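Local coordinates for protein membrane-bound lytic murein transglycosylase A (Burkholderia pseudomallei, PDB 6QK4) that probably cleaves the beta-1,4-glycosidic bond between N-acetylmuramic acid and N-acetylglucosamine in peptidoglycan, leaving a 1,6-anhydro end on the muramic acid, at residues F83-F92 and R340-S348. Residues are numbered along the deposited sequence; the frame is centred on the assembly and turned at random.
Sequences FETYFTPFQF and RMWLLFPNS
Strand 87-92 pairs antiparallel with strand 340-346, with T88 and F345, and F90 and L343, as hydrogen-bonded pairs. A fifth strand bond runs from F92 N to M341 O at 3.1 Å. Where helix 76-86 ends, N347, just past the strand, bonds to Y86 O through its backbone N at 2.7 Å, almost straight at 175°. N347 OD1 accepts the T88 hydroxyl, OG1 to OD1 2.7 Å, in the carbonyl plane. Its ND2 makes a weak bond to T85 O, and a water links ND2 to E84 O and F87 O. The C-terminal end is thus tied to the last helical turn. F90 and F345 share one face of the pair. The edge of the F345 ring points at the F90 face in an offset edge-to-face stack, planes at 88°. Near the other end, L343 CD1 lies over the F92 ring, 4.2 Å from its centroid, a CH-pi contact. M341 SD comes to the edge of that ring, a Met-aromatic contact. With CG anti to its carbonyl carbon (chi1 -66°), F87 lays CD2 3.9 Å from L344 CB and CE2 against P346 CD. The pairing joins the C-terminal strand, largely in the 3D domain, to the strand directly after helix 76-86, 248 residues away. Strand 25-27 flanks strand 87-92, and strand 285-291 flanks strand 340-346. Helix 62-68 packs against Y86 and F87.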
ATOM      1  N   PHE A  83       0.986 -18.476  17.825  1.00 23.04           N
ATOM      2  CA  PHE A  83      -0.252 -17.708  17.691  1.00 19.70           C
ATOM      3  C   PHE A  83      -1.435 -18.481  18.309  1.00 22.15           C
ATOM      4  O   PHE A  83      -2.306 -17.888  18.948  1.00 23.16           O
ATOM      5  CB  PHE A  83      -0.503 -17.387  16.203  1.00 21.69           C
ATOM      6  CG  PHE A  83       0.401 -16.334  15.677  1.00 23.60           C
ATOM      7  CD1 PHE A  83       0.267 -15.034  16.157  1.00 26.70           C
ATOM      8  CD2 PHE A  83       1.357 -16.598  14.715  1.00 22.17           C
ATOM      9  CE1 PHE A  83       1.089 -13.977  15.657  1.00 25.99           C
ATOM     10  CE2 PHE A  83       2.174 -15.552  14.208  1.00 24.04           C
ATOM     11  CZ  PHE A  83       2.033 -14.269  14.694  1.00 24.08           C
ATOM     12  N   GLU A  84      -1.428 -19.812  18.161  1.00 23.05           N
ATOM     13  CA  GLU A  84      -2.537 -20.639  18.654  1.00 24.87           C
ATOM     14  C   GLU A  84      -2.537 -20.680  20.168  1.00 28.77           C
ATOM     15  O   GLU A  84      -3.596 -20.782  20.789  1.00 31.00           O
ATOM     16  CB  GLU A  84      -2.449 -22.057  18.063  1.00 23.81           C
ATOM     17  CG  GLU A  84      -2.799 -22.117  16.548  1.00 24.22           C
ATOM     18  CD  GLU A  84      -2.726 -23.498  16.029  1.00 27.00           C
ATOM     19  OE1 GLU A  84      -2.447 -24.406  16.876  1.00 32.20           O
ATOM     20  OE2 GLU A  84      -2.887 -23.737  14.829  1.00 25.82           O
ATOM     21  N   THR A  85      -1.361 -20.517  20.784  1.00 26.65           N
ATOM     22  CA  THR A  85      -1.155 -20.614  22.221  1.00 25.30           C
ATOM     23  C   THR A  85      -1.370 -19.283  22.930  1.00 26.82           C
ATOM     24  O   THR A  85      -1.905 -19.258  24.045  1.00 27.63           O
ATOM     25  CB  THR A  85       0.287 -21.113  22.501  1.00 22.77           C
ATOM     26  OG1 THR A  85       0.453 -22.442  22.002  1.00 31.35           O
ATOM     27  CG2 THR A  85       0.655 -21.082  23.988  1.00 32.84           C
ATOM     28  N   TYR A  86      -0.937 -18.158  22.328  1.00 24.38           N
ATOM     29  CA  TYR A  86      -0.959 -16.889  23.033  1.00 22.12           C
ATOM     30  C   TYR A  86      -2.150 -16.011  22.691  1.00 22.08           C
ATOM     31  O   TYR A  86      -2.357 -15.001  23.377  1.00 24.87           O
ATOM     32  CB  TYR A  86       0.349 -16.128  22.787  1.00 24.39           C
ATOM     33  CG  TYR A  86       1.461 -16.704  23.628  1.00 25.05           C
ATOM     34  CD1 TYR A  86       2.223 -17.783  23.176  1.00 28.81           C
ATOM     35  CD2 TYR A  86       1.768 -16.145  24.871  1.00 28.43           C
ATOM     36  CE1 TYR A  86       3.283 -18.328  23.992  1.00 30.25           C
ATOM     37  CE2 TYR A  86       2.793 -16.682  25.663  1.00 34.28           C
ATOM     38  CZ  TYR A  86       3.534 -17.770  25.201  1.00 36.18           C
ATOM     39  OH  TYR A  86       4.563 -18.313  25.962  1.00 39.08           O
ATOM     40  N   PHE A  87      -2.945 -16.376  21.663  1.00 21.01           N
ATOM     41  CA  PHE A  87      -4.022 -15.503  21.222  1.00 18.46           C
ATOM     42  C   PHE A  87      -5.277 -16.308  21.016  1.00 21.66           C
ATOM     43  O   PHE A  87      -5.225 -17.504  20.706  1.00 27.04           O
ATOM     44  CB  PHE A  87      -3.682 -14.780  19.840  1.00 21.50           C
ATOM     45  CG  PHE A  87      -2.544 -13.804  19.953  1.00 21.17           C
ATOM     46  CD1 PHE A  87      -1.232 -14.246  19.855  1.00 21.15           C
ATOM     47  CD2 PHE A  87      -2.810 -12.463  20.153  1.00 19.54           C
ATOM     48  CE1 PHE A  87      -0.125 -13.341  20.031  1.00 21.15           C
ATOM     49  CE2 PHE A  87      -1.752 -11.517  20.339  1.00 23.24           C
ATOM     50  CZ  PHE A  87      -0.369 -11.982  20.241  1.00 22.39           C
ATOM     51  N   THR A  88      -6.407 -15.635  21.175  1.00 22.92           N
ATOM     52  CA  THR A  88      -7.697 -16.163  20.785  1.00 24.47           C
ATOM     53  C   THR A  88      -8.243 -15.392  19.588  1.00 20.71           C
ATOM     54  O   THR A  88      -8.264 -14.154  19.628  1.00 21.87           O
ATOM     55  CB  THR A  88      -8.683 -16.056  21.969  1.00 27.68           C
ATOM     56  OG1 THR A  88      -8.200 -16.901  23.039  1.00 27.73           O
ATOM     57  CG2 THR A  88     -10.070 -16.612  21.571  1.00 27.58           C
ATOM     58  N   PRO A  89      -8.749 -16.066  18.566  1.00 22.58           N
ATOM     59  CA  PRO A  89      -9.375 -15.334  17.459  1.00 22.89           C
ATOM     60  C   PRO A  89     -10.859 -15.048  17.687  1.00 24.79           C
ATOM     61  O   PRO A  89     -11.606 -15.878  18.202  1.00 24.16           O
ATOM     62  CB  PRO A  89      -9.159 -16.297  16.275  1.00 23.78           C
ATOM     63  CG  PRO A  89      -9.307 -17.736  16.940  1.00 21.81           C
ATOM     64  CD  PRO A  89      -8.806 -17.534  18.389  1.00 21.58           C
ATOM     65  N   PHE A  90     -11.306 -13.852  17.267  1.00 19.56           N
ATOM     66  CA  PHE A  90     -12.696 -13.434  17.417  1.00 20.13           C
ATOM     67  C   PHE A  90     -13.245 -13.085  16.050  1.00 24.04           C
ATOM     68  O   PHE A  90     -12.778 -12.128  15.419  1.00 23.13           O
ATOM     69  CB  PHE A  90     -12.879 -12.209  18.317  1.00 20.03           C
ATOM     70  CG  PHE A  90     -12.636 -12.497  19.790  1.00 21.78           C
ATOM     71  CD1 PHE A  90     -11.347 -12.736  20.224  1.00 20.92           C
ATOM     72  CD2 PHE A  90     -13.687 -12.480  20.746  1.00 23.76           C
ATOM     73  CE1 PHE A  90     -11.069 -13.014  21.555  1.00 23.44           C
ATOM     74  CE2 PHE A  90     -13.389 -12.724  22.103  1.00 25.69           C
ATOM     75  CZ  PHE A  90     -12.086 -13.010  22.481  1.00 24.85           C
ATOM     76  N   GLN A  91     -14.246 -13.826  15.610  1.00 21.44           N
ATOM     77  CA  GLN A  91     -14.927 -13.448  14.354  1.00 23.80           C
ATOM     78  C   GLN A  91     -15.489 -12.025  14.466  1.00 20.77           C
ATOM     79  O   GLN A  91     -16.120 -11.680  15.465  1.00 20.40           O
ATOM     80  CB  GLN A  91     -16.036 -14.498  14.069  1.00 21.62           C
ATOM     81  CG  GLN A  91     -17.040 -14.043  13.007  1.00 22.11           C
ATOM     82  CD  GLN A  91     -18.286 -14.872  13.066  1.00 24.89           C
ATOM     83  OE1 GLN A  91     -18.345 -15.936  12.453  1.00 26.31           O
ATOM     84  NE2 GLN A  91     -19.276 -14.400  13.796  1.00 24.42           N
ATOM     85  N   PHE A  92     -15.187 -11.157  13.468  1.00 19.39           N
ATOM     86  CA  PHE A  92     -15.464  -9.719  13.556  1.00 18.97           C
ATOM     87  C   PHE A  92     -16.577  -9.342  12.593  1.00 21.65           C
ATOM     88  O   PHE A  92     -16.478  -9.620  11.383  1.00 20.98           O
ATOM     89  CB  PHE A  92     -14.197  -8.965  13.193  1.00 19.56           C
ATOM     90  CG  PHE A  92     -14.290  -7.470  13.358  1.00 23.32           C
ATOM     91  CD1 PHE A  92     -14.807  -6.921  14.519  1.00 24.59           C
ATOM     92  CD2 PHE A  92     -13.820  -6.631  12.356  1.00 23.33           C
ATOM     93  CE1 PHE A  92     -14.842  -5.506  14.691  1.00 23.64           C
ATOM     94  CE2 PHE A  92     -13.899  -5.227  12.513  1.00 22.02           C
ATOM     95  CZ  PHE A  92     -14.393  -4.673  13.678  1.00 23.50           C
ATOM     96  N   ARG A 340     -13.274 -11.267   4.822  1.00 16.14           N
ATOM     97  CA  ARG A 340     -13.697 -11.646   6.187  1.00 17.84           C
ATOM     98  C   ARG A 340     -12.527 -11.464   7.166  1.00 17.87           C
ATOM     99  O   ARG A 340     -11.344 -11.676   6.823  1.00 18.30           O
ATOM    100  CB  ARG A 340     -14.140 -13.105   6.241  1.00 19.61           C
ATOM    101  CG  ARG A 340     -15.403 -13.374   5.445  1.00 20.51           C
ATOM    102  CD  ARG A 340     -16.618 -12.682   6.074  1.00 21.31           C
ATOM    103  NE  ARG A 340     -17.836 -12.918   5.258  1.00 22.40           N
ATOM    104  CZ  ARG A 340     -18.640 -14.003   5.330  1.00 25.83           C
ATOM    105  NH1 ARG A 340     -18.356 -15.031   6.154  1.00 24.51           N
ATOM    106  NH2 ARG A 340     -19.703 -14.064   4.480  1.00 22.44           N
ATOM    107  N   MET A 341     -12.849 -11.124   8.405  1.00 16.68           N
ATOM    108  CA  MET A 341     -11.814 -10.845   9.415  1.00 16.19           C
ATOM    109  C   MET A 341     -12.087 -11.574  10.716  1.00 20.59           C
ATOM    110  O   MET A 341     -13.246 -11.715  11.125  1.00 21.58           O
ATOM    111  CB  MET A 341     -11.734  -9.332   9.770  1.00 17.78           C
ATOM    112  CG  MET A 341     -11.133  -8.581   8.660  1.00 17.31           C
ATOM    113  SD  MET A 341     -11.200  -6.821   9.268  1.00 22.21           S
ATOM    114  CE  MET A 341     -10.346  -6.070   7.893  1.00 21.80           C
ATOM    115  N   TRP A 342     -11.001 -12.002  11.366  1.00 18.41           N
ATOM    116  CA  TRP A 342     -10.975 -12.351  12.783  1.00 19.33           C
ATOM    117  C   TRP A 342      -9.931 -11.490  13.471  1.00 20.46           C
ATOM    118  O   TRP A 342      -8.781 -11.421  13.005  1.00 22.64           O
ATOM    119  CB  TRP A 342     -10.588 -13.833  12.986  1.00 21.39           C
ATOM    120  CG  TRP A 342     -11.616 -14.784  12.378  1.00 20.78           C
ATOM    121  CD1 TRP A 342     -12.526 -15.532  13.077  1.00 20.56           C
ATOM    122  CD2 TRP A 342     -11.880 -15.044  10.964  1.00 19.88           C
ATOM    123  NE1 TRP A 342     -13.338 -16.261  12.175  1.00 21.39           N
ATOM    124  CE2 TRP A 342     -12.980 -15.929  10.896  1.00 22.75           C
ATOM    125  CE3 TRP A 342     -11.322 -14.552   9.761  1.00 18.80           C
ATOM    126  CZ2 TRP A 342     -13.482 -16.433   9.668  1.00 22.76           C
ATOM    127  CZ3 TRP A 342     -11.875 -15.010   8.511  1.00 24.02           C
ATOM    128  CH2 TRP A 342     -12.937 -15.956   8.502  1.00 24.44           C
ATOM    129  N   LEU A 343     -10.303 -10.861  14.595  1.00 18.19           N
ATOM    130  CA  LEU A 343      -9.341 -10.100  15.394  1.00 17.24           C
ATOM    131  C   LEU A 343      -8.734 -11.013  16.450  1.00 19.94           C
ATOM    132  O   LEU A 343      -9.449 -11.801  17.084  1.00 21.27           O
ATOM    133  CB  LEU A 343     -10.041  -8.925  16.073  1.00 18.02           C
ATOM    134  CG  LEU A 343     -10.822  -7.933  15.217  1.00 25.27           C
ATOM    135  CD1 LEU A 343     -11.035  -6.613  15.971  1.00 21.54           C
ATOM    136  CD2 LEU A 343     -10.140  -7.580  13.949  1.00 25.25           C
ATOM    137  N   LEU A 344      -7.431 -10.953  16.614  1.00 20.01           N
ATOM    138  CA  LEU A 344      -6.780 -11.729  17.663  1.00 21.62           C
ATOM    139  C   LEU A 344      -6.605 -10.855  18.908  1.00 20.92           C
ATOM    140  O   LEU A 344      -6.196  -9.706  18.800  1.00 20.17           O
ATOM    141  CB  LEU A 344      -5.394 -12.200  17.235  1.00 18.14           C
ATOM    142  CG  LEU A 344      -5.297 -13.362  16.223  1.00 21.65           C
ATOM    143  CD1 LEU A 344      -5.926 -13.046  14.952  1.00 28.69           C
ATOM    144  CD2 LEU A 344      -3.873 -13.662  16.020  1.00 19.85           C
ATOM    145  N   PHE A 345      -6.848 -11.443  20.089  1.00 21.04           N
ATOM    146  CA  PHE A 345      -6.570 -10.719  21.337  1.00 23.81           C
ATOM    147  C   PHE A 345      -5.679 -11.606  22.179  1.00 22.80           C
ATOM    148  O   PHE A 345      -5.919 -12.811  22.238  1.00 23.00           O
ATOM    149  CB  PHE A 345      -7.857 -10.398  22.098  1.00 23.81           C
ATOM    150  CG  PHE A 345      -8.640  -9.317  21.438  1.00 24.79           C
ATOM    151  CD1 PHE A 345      -8.328  -7.983  21.673  1.00 29.02           C
ATOM    152  CD2 PHE A 345      -9.643  -9.633  20.519  1.00 23.84           C
ATOM    153  CE1 PHE A 345      -9.008  -6.957  21.008  1.00 30.94           C
ATOM    154  CE2 PHE A 345     -10.329  -8.648  19.851  1.00 28.64           C
ATOM    155  CZ  PHE A 345     -10.023  -7.290  20.072  1.00 29.23           C
ATOM    156  N   PRO A 346      -4.686 -11.062  22.873  1.00 22.15           N
ATOM    157  CA  PRO A 346      -3.785 -11.940  23.645  1.00 23.90           C
ATOM    158  C   PRO A 346      -4.476 -12.570  24.843  1.00 25.61           C
ATOM    159  O   PRO A 346      -5.270 -11.921  25.520  1.00 29.89           O
ATOM    160  CB  PRO A 346      -2.668 -11.009  24.101  1.00 27.25           C
ATOM    161  CG  PRO A 346      -3.139  -9.667  23.876  1.00 29.30           C
ATOM    162  CD  PRO A 346      -4.141  -9.704  22.746  1.00 25.03           C
ATOM    163  N   ASN A 347      -4.155 -13.840  25.084  1.00 26.54           N
ATOM    164  CA  ASN A 347      -4.768 -14.571  26.201  1.00 31.58           C
ATOM    165  C   ASN A 347      -4.422 -13.932  27.533  1.00 40.83           C
ATOM    166  O   ASN A 347      -5.309 -13.763  28.383  1.00 45.12           O
ATOM    167  CB  ASN A 347      -4.341 -16.043  26.174  1.00 30.13           C
ATOM    168  CG  ASN A 347      -4.918 -16.765  25.001  1.00 33.71           C
ATOM    169  OD1 ASN A 347      -5.962 -16.357  24.479  1.00 34.22           O
ATOM    170  ND2 ASN A 347      -4.264 -17.839  24.558  1.00 34.23           N
ATOM    171  N   SER A 348      -3.150 -13.596  27.741  1.00 45.37           N
ATOM    172  CA  SER A 348      -2.743 -12.660  28.805  1.00 60.32           C
ATOM    173  C   SER A 348      -3.013 -13.163  30.252  1.00 66.61           C
ATOM    174  O   SER A 348      -4.093 -13.685  30.601  1.00 68.66           O
ATOM    175  CB  SER A 348      -3.422 -11.278  28.577  1.00 62.33           C
ATOM    176  OG  SER A 348      -3.723 -10.602  29.802  1.00 65.41           O
TER
HETATM  177  O   HOH W   1      -5.365 -19.805  22.580  1.00 34.46           O
HETATM  178  O   HOH W   2      -0.945 -13.943  25.675  1.00 29.05           O
HETATM  179  O   HOH W   3     -15.712 -10.712   9.019  1.00 19.86           O